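Local atomic coordinates of putative cell adhesion protein (Parabacteroides distasonis, PDB entry 3LIU), a protein that probably serves as a fimbrillin-type subunit of bacterial surface pili and so is likely to take part in cell adhesion. Residues A[312-317]-A[327-332]. Residues are numbered along the deposited sequence; the frame is centred on the assembly and turned at random.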
ATOM      1  N   LYS A 312     -18.948  -6.730  -8.513  1.00 11.04           N
ATOM      2  CA  LYS A 312     -19.889  -7.531  -9.275  1.00  9.97           C
ATOM      3  C   LYS A 312     -21.127  -7.793  -8.440  1.00 13.09           C
ATOM      4  O   LYS A 312     -21.015  -8.123  -7.262  1.00 11.55           O
ATOM      5  CB  LYS A 312     -19.284  -8.868  -9.655  1.00 11.01           C
ATOM      6  CG  LYS A 312     -20.065  -9.575 -10.793  1.00  9.25           C
ATOM      7  CD  LYS A 312     -19.614 -10.977 -11.054  1.00 15.52           C
ATOM      8  CE  LYS A 312     -20.004 -11.892  -9.934  1.00 23.26           C
ATOM      9  NZ  LYS A 312     -19.516 -13.235 -10.204  1.00 24.33           N
ATOM     10  N   GLY A 313     -22.309  -7.678  -9.056  1.00 15.44           N
ATOM     11  CA  GLY A 313     -23.561  -8.012  -8.363  1.00 15.54           C
ATOM     12  C   GLY A 313     -24.753  -8.041  -9.301  1.00 16.20           C
ATOM     13  O   GLY A 313     -24.608  -7.895 -10.515  1.00 15.48           O
ATOM     14  N   ASP A 314     -25.937  -8.212  -8.736  1.00 14.28           N
ATOM     15  CA  ASP A 314     -27.159  -8.374  -9.523  1.00 14.36           C
ATOM     16  C   ASP A 314     -27.934  -7.087  -9.412  1.00 16.36           C
ATOM     17  O   ASP A 314     -28.231  -6.650  -8.302  1.00 14.86           O
ATOM     18  CB  ASP A 314     -28.003  -9.544  -8.994  1.00 15.24           C
ATOM     19  CG  ASP A 314     -27.275 -10.879  -9.084  1.00 18.22           C
ATOM     20  OD1 ASP A 314     -26.229 -10.974  -9.764  1.00 13.75           O
ATOM     21  OD2 ASP A 314     -27.734 -11.827  -8.429  1.00 15.09           O
ATOM     22  N   TYR A 315     -28.247  -6.478 -10.554  1.00 15.28           N
ATOM     23  CA  TYR A 315     -28.909  -5.169 -10.570  1.00 15.41           C
ATOM     24  C   TYR A 315     -30.288  -5.357 -11.139  1.00 14.26           C
ATOM     25  O   TYR A 315     -30.476  -5.957 -12.211  1.00 15.39           O
ATOM     26  CB  TYR A 315     -28.101  -4.163 -11.400  1.00 14.46           C
ATOM     27  CG  TYR A 315     -28.804  -2.846 -11.659  1.00 13.66           C
ATOM     28  CD1 TYR A 315     -28.822  -1.820 -10.701  1.00 13.78           C
ATOM     29  CD2 TYR A 315     -29.461  -2.629 -12.851  1.00 12.72           C
ATOM     30  CE1 TYR A 315     -29.486  -0.609 -10.959  1.00 13.27           C
ATOM     31  CE2 TYR A 315     -30.120  -1.439 -13.116  1.00 15.57           C
ATOM     32  CZ  TYR A 315     -30.135  -0.439 -12.187  1.00 14.29           C
ATOM     33  OH  TYR A 315     -30.820   0.705 -12.507  1.00 15.28           O
ATOM     34  N   THR A 316     -31.255  -4.828 -10.421  1.00 12.63           N
ATOM     35  CA  THR A 316     -32.649  -4.928 -10.805  1.00 13.59           C
ATOM     36  C   THR A 316     -33.215  -3.522 -11.065  1.00 14.53           C
ATOM     37  O   THR A 316     -33.019  -2.605 -10.261  1.00 13.58           O
ATOM     38  CB  THR A 316     -33.443  -5.638  -9.669  1.00 15.07           C
ATOM     39  OG1 THR A 316     -32.823  -6.900  -9.379  1.00 11.90           O
ATOM     40  CG2 THR A 316     -34.892  -5.832 -10.054  1.00 10.23           C
ATOM     41  N   TYR A 317     -33.921  -3.366 -12.185  1.00 13.81           N
ATOM     42  CA  TYR A 317     -34.534  -2.093 -12.530  1.00 12.95           C
ATOM     43  C   TYR A 317     -35.937  -2.311 -13.090  1.00 13.98           C
ATOM     44  O   TYR A 317     -36.286  -3.410 -13.506  1.00  9.04           O
ATOM     45  CB  TYR A 317     -33.681  -1.359 -13.544  1.00 12.92           C
ATOM     46  CG  TYR A 317     -33.516  -2.107 -14.842  1.00 16.19           C
ATOM     47  CD1 TYR A 317     -32.648  -3.200 -14.932  1.00 10.87           C
ATOM     48  CD2 TYR A 317     -34.208  -1.707 -15.986  1.00 15.66           C
ATOM     49  CE1 TYR A 317     -32.478  -3.865 -16.118  1.00 18.95           C
ATOM     50  CE2 TYR A 317     -34.069  -2.387 -17.177  1.00 15.81           C
ATOM     51  CZ  TYR A 317     -33.206  -3.466 -17.244  1.00 18.92           C
ATOM     52  OH  TYR A 317     -33.068  -4.169 -18.427  1.00 16.88           O
ATOM     53  N   THR A 327     -33.925  -8.257 -13.602  1.00 11.76           N
ATOM     54  CA  THR A 327     -32.629  -8.384 -12.931  1.00 15.00           C
ATOM     55  C   THR A 327     -31.569  -8.833 -13.944  1.00 13.51           C
ATOM     56  O   THR A 327     -31.736  -9.828 -14.653  1.00 16.23           O
ATOM     57  CB  THR A 327     -32.687  -9.375 -11.778  1.00 14.21           C
ATOM     58  OG1 THR A 327     -33.679  -8.927 -10.839  1.00 11.01           O
ATOM     59  CG2 THR A 327     -31.314  -9.531 -11.102  1.00  4.77           C
ATOM     60  N   LYS A 328     -30.516  -8.050 -14.026  1.00 14.16           N
ATOM     61  CA  LYS A 328     -29.309  -8.408 -14.758  1.00 13.67           C
ATOM     62  C   LYS A 328     -28.355  -8.971 -13.741  1.00 13.38           C
ATOM     63  O   LYS A 328     -27.937  -8.281 -12.816  1.00 10.97           O
ATOM     64  CB  LYS A 328     -28.704  -7.193 -15.433  1.00 11.25           C
ATOM     65  CG  LYS A 328     -27.463  -7.561 -16.362  1.00 21.93           C
ATOM     66  CD  LYS A 328     -26.997  -6.364 -17.219  1.00 23.68           C
ATOM     67  CE  LYS A 328     -25.876  -6.747 -18.198  1.00 28.80           C
ATOM     68  NZ  LYS A 328     -25.422  -5.583 -19.045  1.00 20.13           N
ATOM     69  N   GLU A 329     -28.006 -10.230 -13.898  1.00 11.78           N
ATOM     70  CA  GLU A 329     -27.117 -10.834 -12.942  1.00 14.57           C
ATOM     71  C   GLU A 329     -25.681 -10.575 -13.326  1.00 14.61           C
ATOM     72  O   GLU A 329     -25.392 -10.368 -14.486  1.00 11.78           O
ATOM     73  CB  GLU A 329     -27.320 -12.329 -12.898  1.00 14.41           C
ATOM     74  CG  GLU A 329     -28.674 -12.747 -12.438  1.00 20.61           C
ATOM     75  CD  GLU A 329     -28.685 -14.225 -12.181  1.00 28.60           C
ATOM     76  OE1 GLU A 329     -27.745 -14.728 -11.555  1.00 29.54           O
ATOM     77  OE2 GLU A 329     -29.602 -14.896 -12.618  1.00 23.80           O
ATOM     78  N   ASN A 330     -24.788 -10.635 -12.340  1.00 15.66           N
ATOM     79  CA  ASN A 330     -23.350 -10.680 -12.584  1.00 16.60           C
ATOM     80  C   ASN A 330     -22.855  -9.510 -13.418  1.00 17.85           C
ATOM     81  O   ASN A 330     -22.105  -9.700 -14.373  1.00 20.78           O
ATOM     82  CB  ASN A 330     -22.994 -12.052 -13.201  1.00 16.54           C
ATOM     83  CG  ASN A 330     -23.356 -13.182 -12.274  1.00 17.63           C
ATOM     84  OD1 ASN A 330     -23.048 -13.121 -11.068  1.00 19.19           O
ATOM     85  ND2 ASN A 330     -24.078 -14.198 -12.796  1.00 22.31           N
ATOM     86  N   CYS A 331     -23.350  -8.315 -13.064  1.00 15.22           N
ATOM     87  CA  CYS A 331     -22.952  -7.033 -13.608  1.00 16.40           C
ATOM     88  C   CYS A 331     -21.694  -6.520 -12.933  1.00 15.85           C
ATOM     89  O   CYS A 331     -21.627  -6.550 -11.706  1.00 14.09           O
ATOM     90  CB  CYS A 331     -23.976  -5.954 -13.233  1.00 15.08           C
ATOM     91  SG  CYS A 331     -25.392  -6.011 -14.040  1.00 26.44           S
ATOM     92  N   TYR A 332     -20.785  -5.927 -13.714  1.00 15.26           N
ATOM     93  CA  TYR A 332     -19.578  -5.302 -13.188  1.00 14.75           C
ATOM     94  C   TYR A 332     -19.588  -3.776 -13.281  1.00 12.49           C
ATOM     95  O   TYR A 332     -20.087  -3.164 -14.256  1.00 12.74           O
ATOM     96  CB  TYR A 332     -18.325  -5.786 -13.927  1.00 14.53           C
ATOM     97  CG  TYR A 332     -18.008  -7.223 -13.781  1.00 18.35           C
ATOM     98  CD1 TYR A 332     -17.222  -7.674 -12.735  1.00 13.79           C
ATOM     99  CD2 TYR A 332     -18.482  -8.164 -14.707  1.00 14.14           C
ATOM    100  CE1 TYR A 332     -16.918  -9.006 -12.609  1.00 13.79           C
ATOM    101  CE2 TYR A 332     -18.201  -9.516 -14.562  1.00 18.66           C
ATOM    102  CZ  TYR A 332     -17.407  -9.933 -13.511  1.00 17.88           C
ATOM    103  OH  TYR A 332     -17.118 -11.285 -13.334  1.00 13.08           O
TER
HETATM  104  O   HOH W   1     -16.491 -12.710 -11.162  1.00 30.62           O
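Reciprocal backbone hydrogen bonds pair Tyr315 with Lys328 and Gly313 with Cys331, placing 312-317 and 327-332 as antiparallel arms of a beta hairpin. The register slips by one residue between these pairs: Asn330 and Cys331 both face Gly313, and Asn330 has left-handed backbone angles, as is usual for the first residue of a G1 beta bulge. The Asp314 side chain ties down the bulge. With CG anti to its carbonyl carbon, it swings OD1 across to Asn330 N at 3.0 Å, a nearly straight bond (163° at the hydrogen) received on the anti lone pair. Glu329 runs alongside Asp314, and its OE1 comes within 4.3 Å of Asp314 OD2; this like-charge proximity is probably eased by Lys201 NZ, which forms a salt bridge to Asp314 OD1 and also donates to Asn330 OD1. At the Lys312 end, CG lies anti to the backbone N, so the chain runs beside Tyr332 and rests on one ring face, with CG 3.8 Å from the ring centroid and 18° off its normal. A bend at chi3 (70°) then brings CE and NZ beside Asn330 OD1, without a hydrogen bond across to it, while a water that accepts from NZ also hydrogen-bonds Tyr332 OH at 2.7 Å. A leucine at Tyr332 would remove the ring face and the hydroxyl, and would probably leave the lysine methylenes less well packed and the water less firmly held. At the other end, Thr316 and Thr327 cross obliquely, both with OG1 anti to the carbonyl carbon, and their hydroxyls hydrogen-bond at 2.6 Å between OG1 atoms. The opposite edge of strand 308-319 pairs with strand 193-213 through backbone bonds from Lys312, Asp314 and Thr316; Phe204 of that strand touches Tyr332, and the Tyr315 hydroxyl bonds to Ser195.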